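Local coordinates for protein xyloglucan-specific endo-beta-1,4-glucanase BoGH9A (Bacteroides ovatus, PDB 6DHT) that cleaves the beta-1,4-linked glucan backbone of xyloglucan at internal positions, releasing xyloglucan oligosaccharides for gut Bacteroides metabolism, at residues Ala303-Trp306 and Ala307-Pro311; Thr336-Asp339 and Asp340-Trp344. All coordinates share one frame; numbering follows the deposited sequence.

Contact 1. Residues Ala303-Trp306 and Ala307-Pro311; sequences AYAW and AEKHP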
ATOM      1  N   ALA A 303     -17.895  -8.105  15.908  1.00 22.57           N
ATOM      2  CA  ALA A 303     -17.595  -6.721  15.582  1.00 21.53           C
ATOM      3  C   ALA A 303     -18.636  -6.107  14.655  1.00 19.40           C
ATOM      4  O   ALA A 303     -19.021  -4.956  14.808  1.00 21.40           O
ATOM      5  CB  ALA A 303     -16.202  -6.613  14.940  1.00 21.16           C
ATOM      6  N   TYR A 304     -19.089  -6.877  13.668  1.00 19.00           N
ATOM      7  CA  TYR A 304     -20.097  -6.373  12.765  1.00 18.57           C
ATOM      8  C   TYR A 304     -21.397  -6.085  13.536  1.00 20.31           C
ATOM      9  O   TYR A 304     -22.036  -5.052  13.324  1.00 22.44           O
ATOM     10  CB  TYR A 304     -20.321  -7.391  11.636  1.00 19.45           C
ATOM     11  CG  TYR A 304     -21.230  -6.895  10.550  1.00 22.69           C
ATOM     12  CD1 TYR A 304     -22.599  -7.108  10.617  1.00 22.66           C
ATOM     13  CD2 TYR A 304     -20.723  -6.230   9.441  1.00 22.93           C
ATOM     14  CE1 TYR A 304     -23.435  -6.651   9.637  1.00 28.29           C
ATOM     15  CE2 TYR A 304     -21.556  -5.768   8.448  1.00 23.38           C
ATOM     16  CZ  TYR A 304     -22.915  -5.989   8.551  1.00 31.18           C
ATOM     17  OH  TYR A 304     -23.754  -5.532   7.570  1.00 39.55           O
ATOM     18  N   ALA A 305     -21.752  -7.001  14.428  1.00 24.33           N
ATOM     19  CA  ALA A 305     -22.916  -6.809  15.291  1.00 22.81           C
ATOM     20  C   ALA A 305     -22.813  -5.490  16.064  1.00 28.28           C
ATOM     21  O   ALA A 305     -23.769  -4.710  16.106  1.00 28.64           O
ATOM     22  CB  ALA A 305     -23.057  -7.974  16.232  1.00 26.52           C
ATOM     23  N   TRP A 306     -21.650  -5.224  16.656  1.00 23.50           N
ATOM     24  CA  TRP A 306     -21.459  -3.972  17.376  1.00 23.71           C
ATOM     25  C   TRP A 306     -21.683  -2.790  16.450  1.00 24.89           C
ATOM     26  O   TRP A 306     -22.360  -1.837  16.805  1.00 27.34           O
ATOM     27  CB  TRP A 306     -20.067  -3.905  18.013  1.00 24.20           C
ATOM     28  CG  TRP A 306     -19.847  -2.702  18.905  1.00 24.59           C
ATOM     29  CD1 TRP A 306     -19.933  -2.664  20.274  1.00 28.55           C
ATOM     30  CD2 TRP A 306     -19.507  -1.375  18.492  1.00 22.91           C
ATOM     31  NE1 TRP A 306     -19.658  -1.402  20.724  1.00 27.09           N
ATOM     32  CE2 TRP A 306     -19.399  -0.587  19.656  1.00 25.46           C
ATOM     33  CE3 TRP A 306     -19.290  -0.774  17.252  1.00 25.82           C
ATOM     34  CZ2 TRP A 306     -19.083   0.766  19.609  1.00 27.98           C
ATOM     35  CZ3 TRP A 306     -18.977   0.553  17.207  1.00 26.49           C
ATOM     36  CH2 TRP A 306     -18.873   1.319  18.379  1.00 29.24           C
ATOM     37  N   ALA A 307     -21.111  -2.839  15.245  1.00 21.95           N
ATOM     38  CA  ALA A 307     -21.271  -1.751  14.308  1.00 20.41           C
ATOM     39  C   ALA A 307     -22.733  -1.502  13.902  1.00 22.49           C
ATOM     40  O   ALA A 307     -23.133  -0.356  13.677  1.00 25.15           O
ATOM     41  CB  ALA A 307     -20.417  -2.017  13.065  1.00 24.32           C
ATOM     42  N   GLU A 308     -23.498  -2.574  13.751  1.00 28.81           N
ATOM     43  CA  GLU A 308     -24.924  -2.450  13.455  1.00 33.02           C
ATOM     44  C   GLU A 308     -25.649  -1.671  14.552  1.00 28.80           C
ATOM     45  O   GLU A 308     -26.529  -0.864  14.270  1.00 32.41           O
ATOM     46  CB  GLU A 308     -25.569  -3.826  13.328  1.00 32.22           C
ATOM     47  CG  GLU A 308     -25.344  -4.516  12.009  1.00 37.76           C
ATOM     48  CD  GLU A 308     -26.065  -5.850  11.957  1.00 38.20           C
ATOM     49  OE1 GLU A 308     -25.739  -6.725  12.784  1.00 39.52           O
ATOM     50  OE2 GLU A 308     -26.963  -6.013  11.107  1.00 45.83           O
ATOM     51  N   LYS A 309     -25.274  -1.929  15.797  1.00 30.59           N
ATOM     52  CA  LYS A 309     -25.891  -1.241  16.936  1.00 32.88           C
ATOM     53  C   LYS A 309     -25.433   0.213  17.028  1.00 33.32           C
ATOM     54  O   LYS A 309     -26.160   1.065  17.536  1.00 34.30           O
ATOM     55  CB  LYS A 309     -25.583  -1.971  18.246  1.00 31.53           C
ATOM     56  CG  LYS A 309     -26.168  -3.375  18.325  1.00 40.05           C
ATOM     57  CD  LYS A 309     -26.133  -3.926  19.740  1.00 41.96           C
ATOM     58  CE  LYS A 309     -25.886  -5.440  19.753  1.00 51.64           C
ATOM     59  NZ  LYS A 309     -24.421  -5.797  19.677  1.00 49.41           N
ATOM     60  N   HIS A 310     -24.231   0.499  16.532  1.00 30.73           N
ATOM     61  CA  HIS A 310     -23.651   1.838  16.636  1.00 29.67           C
ATOM     62  C   HIS A 310     -23.145   2.374  15.294  1.00 27.86           C
ATOM     63  O   HIS A 310     -21.963   2.716  15.151  1.00 28.91           O
ATOM     64  CB  HIS A 310     -22.489   1.828  17.628  1.00 35.30           C
ATOM     65  CG  HIS A 310     -22.846   1.275  18.969  1.00 32.97           C
ATOM     66  ND1 HIS A 310     -22.747  -0.064  19.275  1.00 32.89           N
ATOM     67  CD2 HIS A 310     -23.290   1.885  20.090  1.00 33.73           C
ATOM     68  CE1 HIS A 310     -23.126  -0.258  20.526  1.00 39.40           C
ATOM     69  NE2 HIS A 310     -23.459   0.910  21.042  1.00 39.74           N
ATOM     70  N   PRO A 311     -24.050   2.507  14.321  1.00 30.13           N
ATOM     71  CA  PRO A 311     -23.688   2.803  12.931  1.00 31.53           C
ATOM     72  C   PRO A 311     -23.114   4.191  12.666  1.00 32.21           C
ATOM     73  O   PRO A 311     -22.545   4.410  11.590  1.00 32.27           O
ATOM     74  CB  PRO A 311     -25.018   2.626  12.192  1.00 34.59           C
ATOM     75  CG  PRO A 311     -26.058   2.921  13.234  1.00 33.37           C
ATOM     76  CD  PRO A 311     -25.507   2.371  14.502  1.00 32.32           C
TER
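Trp306 and His310, one helical turn apart, close the C-terminal end of helix 292-309 in the family 9 glycoside hydrolase domain, an aromatic pair that also carries a side-chain-to-backbone hydrogen bond at the last turn. The imidazole lies over one face of the indole as an offset stack, the five-membered ring of Trp306 and the ring of His310 having centroids 4.2 Å apart and planes inclined by 25°. His310 ND1 comes closest, 3.4 Å from Trp306 CE2, while His310 CB sits over the six-membered ring as a CH-pi contact, 3.9 Å from its centroid. The same ND1 donates to Trp306 O at 3.1 Å, a bond lying near the imidazole plane although the donor is tilted out of the plane of the carbonyl. This oxygen also receives a weak bond from His310 N, so two donors of one residue grip it just where the chain leaves helical geometry. The indole reaches the imidazole because its CG is turned away from the backbone N, beside the carbonyl carbon (chi1 -174°). With a leucine at this position His310 would probably lose its stacking surface, leaving the imidazole freer to turn about CB-CG and so weaken the ND1 bond to the backbone O. Behind the pair, the helix repeats its i to i+4 bonds from Ala307 N, Glu308 N and Lys309 N. Farther out, the indole packs on Ala268 of helix 265-281, and NE1 makes a weak hydrogen bond to Asp233. Round the helix, Tyr304 leans on Phe342 and Leu349 of helix 339-353 and meets Tyr358 edge-to-face. Its ring and the Glu308 carboxylate are turned 47° apart, with Tyr304 CE1 3.6 Å from Glu308 CD.

Contact 2. Residues Thr336-Asp339 and Asp340-Trp344; sequences THAD and DEFFW. With CA (calcium ion), chain C.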
ATOM      1  N   THR A 336     -16.833  10.165   8.517  1.00 24.16           N
ATOM      2  CA  THR A 336     -18.269  10.192   8.826  1.00 25.82           C
ATOM      3  C   THR A 336     -19.106   9.454   7.785  1.00 31.54           C
ATOM      4  O   THR A 336     -20.336   9.544   7.786  1.00 28.69           O
ATOM      5  CB  THR A 336     -18.798  11.637   8.951  1.00 26.64           C
ATOM      6  OG1 THR A 336     -18.535  12.358   7.743  1.00 28.40           O
ATOM      7  CG2 THR A 336     -18.139  12.337  10.112  1.00 28.42           C
ATOM      8  N   HIS A 337     -18.432   8.709   6.912  1.00 26.21           N
ATOM      9  CA  HIS A 337     -19.090   7.944   5.854  1.00 23.83           C
ATOM     10  C   HIS A 337     -18.678   6.484   5.977  1.00 22.88           C
ATOM     11  O   HIS A 337     -17.622   6.083   5.486  1.00 24.79           O
ATOM     12  CB  HIS A 337     -18.730   8.491   4.474  1.00 27.49           C
ATOM     13  CG  HIS A 337     -19.207   9.888   4.226  1.00 34.68           C
ATOM     14  ND1 HIS A 337     -18.449  10.999   4.528  1.00 40.96           N
ATOM     15  CD2 HIS A 337     -20.364  10.355   3.699  1.00 44.23           C
ATOM     16  CE1 HIS A 337     -19.118  12.091   4.198  1.00 41.97           C
ATOM     17  NE2 HIS A 337     -20.284  11.727   3.694  1.00 45.74           N
ATOM     18  N   ALA A 338     -19.524   5.696   6.625  1.00 23.55           N
ATOM     19  CA  ALA A 338     -19.228   4.298   6.912  1.00 21.94           C
ATOM     20  C   ALA A 338     -19.879   3.305   5.931  1.00 20.99           C
ATOM     21  O   ALA A 338     -19.754   2.086   6.100  1.00 22.02           O
ATOM     22  CB  ALA A 338     -19.634   3.971   8.338  1.00 24.20           C
ATOM     23  N   ASP A 339     -20.576   3.803   4.916  1.00 21.03           N
ATOM     24  CA  ASP A 339     -21.268   2.891   3.993  1.00 22.51           C
ATOM     25  C   ASP A 339     -20.291   1.922   3.335  1.00 19.54           C
ATOM     26  O   ASP A 339     -20.597   0.731   3.175  1.00 20.00           O
ATOM     27  CB  ASP A 339     -22.010   3.654   2.887  1.00 24.38           C
ATOM     28  CG  ASP A 339     -23.334   4.256   3.358  1.00 33.55           C
ATOM     29  OD1 ASP A 339     -23.757   3.984   4.501  1.00 31.76           O
ATOM     30  OD2 ASP A 339     -23.959   4.990   2.562  1.00 34.37           O
ATOM     31  N   ASP A 340     -19.123   2.437   2.952  1.00 20.21           N
ATOM     32  CA  ASP A 340     -18.141   1.606   2.242  1.00 17.85           C
ATOM     33  C   ASP A 340     -17.542   0.523   3.130  1.00 18.16           C
ATOM     34  O   ASP A 340     -17.281  -0.596   2.671  1.00 17.41           O
ATOM     35  CB  ASP A 340     -17.036   2.460   1.609  1.00 17.63           C
ATOM     36  CG  ASP A 340     -16.422   3.464   2.577  1.00 21.17           C
ATOM     37  OD1 ASP A 340     -17.102   4.448   2.949  1.00 21.57           O
ATOM     38  OD2 ASP A 340     -15.237   3.303   2.953  1.00 20.13           O
ATOM     39  N   GLU A 341     -17.351   0.825   4.412  1.00 17.91           N
ATOM     40  CA  GLU A 341     -16.861  -0.158   5.363  1.00 17.58           C
ATOM     41  C   GLU A 341     -17.963  -1.210   5.624  1.00 17.89           C
ATOM     42  O   GLU A 341     -17.678  -2.393   5.758  1.00 17.42           O
ATOM     43  CB  GLU A 341     -16.393   0.521   6.666  1.00 18.55           C
ATOM     44  CG  GLU A 341     -15.076   1.331   6.547  1.00 17.03           C
ATOM     45  CD  GLU A 341     -15.246   2.725   5.971  1.00 19.13           C
ATOM     46  OE1 GLU A 341     -16.393   3.152   5.705  1.00 20.28           O
ATOM     47  OE2 GLU A 341     -14.219   3.419   5.766  1.00 19.04           O
ATOM     48  N   PHE A 342     -19.220  -0.772   5.715  1.00 19.00           N
ATOM     49  CA  PHE A 342     -20.323  -1.724   5.817  1.00 18.06           C
ATOM     50  C   PHE A 342     -20.345  -2.634   4.575  1.00 15.89           C
ATOM     51  O   PHE A 342     -20.478  -3.851   4.690  1.00 17.54           O
ATOM     52  CB  PHE A 342     -21.670  -0.992   5.985  1.00 20.08           C
ATOM     53  CG  PHE A 342     -22.042  -0.699   7.425  1.00 19.78           C
ATOM     54  CD1 PHE A 342     -22.361  -1.728   8.283  1.00 22.63           C
ATOM     55  CD2 PHE A 342     -22.064   0.593   7.892  1.00 21.32           C
ATOM     56  CE1 PHE A 342     -22.710  -1.479   9.593  1.00 23.94           C
ATOM     57  CE2 PHE A 342     -22.422   0.856   9.215  1.00 21.03           C
ATOM     58  CZ  PHE A 342     -22.737  -0.196  10.058  1.00 22.22           C
ATOM     59  N   PHE A 343     -20.134  -2.043   3.398  1.00 17.44           N
ATOM     60  CA  PHE A 343     -20.148  -2.837   2.162  1.00 18.97           C
ATOM     61  C   PHE A 343     -19.042  -3.870   2.151  1.00 15.49           C
ATOM     62  O   PHE A 343     -19.258  -5.046   1.846  1.00 15.93           O
ATOM     63  CB  PHE A 343     -20.021  -1.944   0.940  1.00 19.22           C
ATOM     64  CG  PHE A 343     -19.909  -2.699  -0.346  1.00 17.55           C
ATOM     65  CD1 PHE A 343     -21.013  -3.347  -0.852  1.00 19.84           C
ATOM     66  CD2 PHE A 343     -18.720  -2.749  -1.064  1.00 18.01           C
ATOM     67  CE1 PHE A 343     -20.945  -4.037  -2.032  1.00 17.38           C
ATOM     68  CE2 PHE A 343     -18.650  -3.442  -2.246  1.00 17.08           C
ATOM     69  CZ  PHE A 343     -19.764  -4.088  -2.738  1.00 16.93           C
ATOM     70  N   TRP A 344     -17.835  -3.430   2.486  1.00 15.88           N
ATOM     71  CA  TRP A 344     -16.693  -4.344   2.484  1.00 15.37           C
ATOM     72  C   TRP A 344     -16.879  -5.452   3.535  1.00 13.98           C
ATOM     73  O   TRP A 344     -16.754  -6.647   3.228  1.00 14.58           O
ATOM     74  CB  TRP A 344     -15.363  -3.569   2.657  1.00 14.40           C
ATOM     75  CG  TRP A 344     -14.177  -4.465   2.735  1.00 12.58           C
ATOM     76  CD1 TRP A 344     -13.986  -5.635   2.072  1.00 16.64           C
ATOM     77  CD2 TRP A 344     -13.028  -4.293   3.579  1.00 13.17           C
ATOM     78  NE1 TRP A 344     -12.793  -6.218   2.443  1.00 13.77           N
ATOM     79  CE2 TRP A 344     -12.172  -5.396   3.348  1.00 13.41           C
ATOM     80  CE3 TRP A 344     -12.623  -3.300   4.477  1.00 15.20           C
ATOM     81  CZ2 TRP A 344     -10.961  -5.558   4.016  1.00 12.89           C
ATOM     82  CZ3 TRP A 344     -11.402  -3.462   5.137  1.00 15.56           C
ATOM     83  CH2 TRP A 344     -10.590  -4.583   4.892  1.00 15.06           C
TER
HETATM   84 CA    CA C 602     -15.510   5.235   4.628  1.00 19.51          CA
HETATM   85  O   HOH W   1     -15.674   7.472   3.606  1.00 26.14           O
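From Ala338 into Phe342 and from Asp339 into Phe343, the backbone closes the opening turn of helix 339-353: Phe342 N donates to Ala338 O at 2.9 Å and Phe343 N to Asp339 O at 2.8 Å. Just ahead of this turn His337 has an extended backbone, and its carbonyl is aimed at a calcium ion instead of a helical N-H. His337 O binds the metal at 2.4 Å, and two consecutive helix residues complete this side of the site. Asp340 grips the calcium ion with both carboxylate oxygens, OD1 at 2.4 Å and OD2 at 2.6 Å. Glu341 does likewise, its OE1 and OE2 each 2.5 Å from the calcium ion. Asp340 achieves this with CG between its backbone N and carbonyl carbon (chi1 50°), whereas the longer Glu341 folds back through a bend at chi2 (81°). The carboxylate oxygens of Asp340 and Glu341 crowd together round the ion, and the cation probably offsets the repulsion between the two groups. One water, Asp335 and Gly376 complete the eight ligand atoms, while Asp340 OD2 also accepts a hydrogen bond from Thr378 N. On another side of the turn, Ala338 CB touches Phe342 CD2 at 4.2 Å. The site thereby ties the loop before helix 339-353 to the helix's first turn and to the chain at Gly376. Phe342 rests on Leu269 of helix 265-281, and Asp340 packs against Phe379 of helix 379-386.

Overall arrangement
Contact 1 finishes one helix and contact 2 begins another, and the pair shows a helix end met by a side-chain hydrogen bond in one case and by a metal site in the other. They follow in series along the chain, their centres about 12 Å apart, and meet through Phe342: its CZ lies 3.6 Å from Ala307 O and its CD1 4.1 Å from Tyr304 OH. The calcium ion belongs to contact 2; the side chain of Ala307 in contact 1 is about 12 Å from it and takes no part in its binding. Neither contact includes any of the predicted catalytic residues Asp171, His497, Asp539 and Glu548; both are structural elements of the helical catalytic domain.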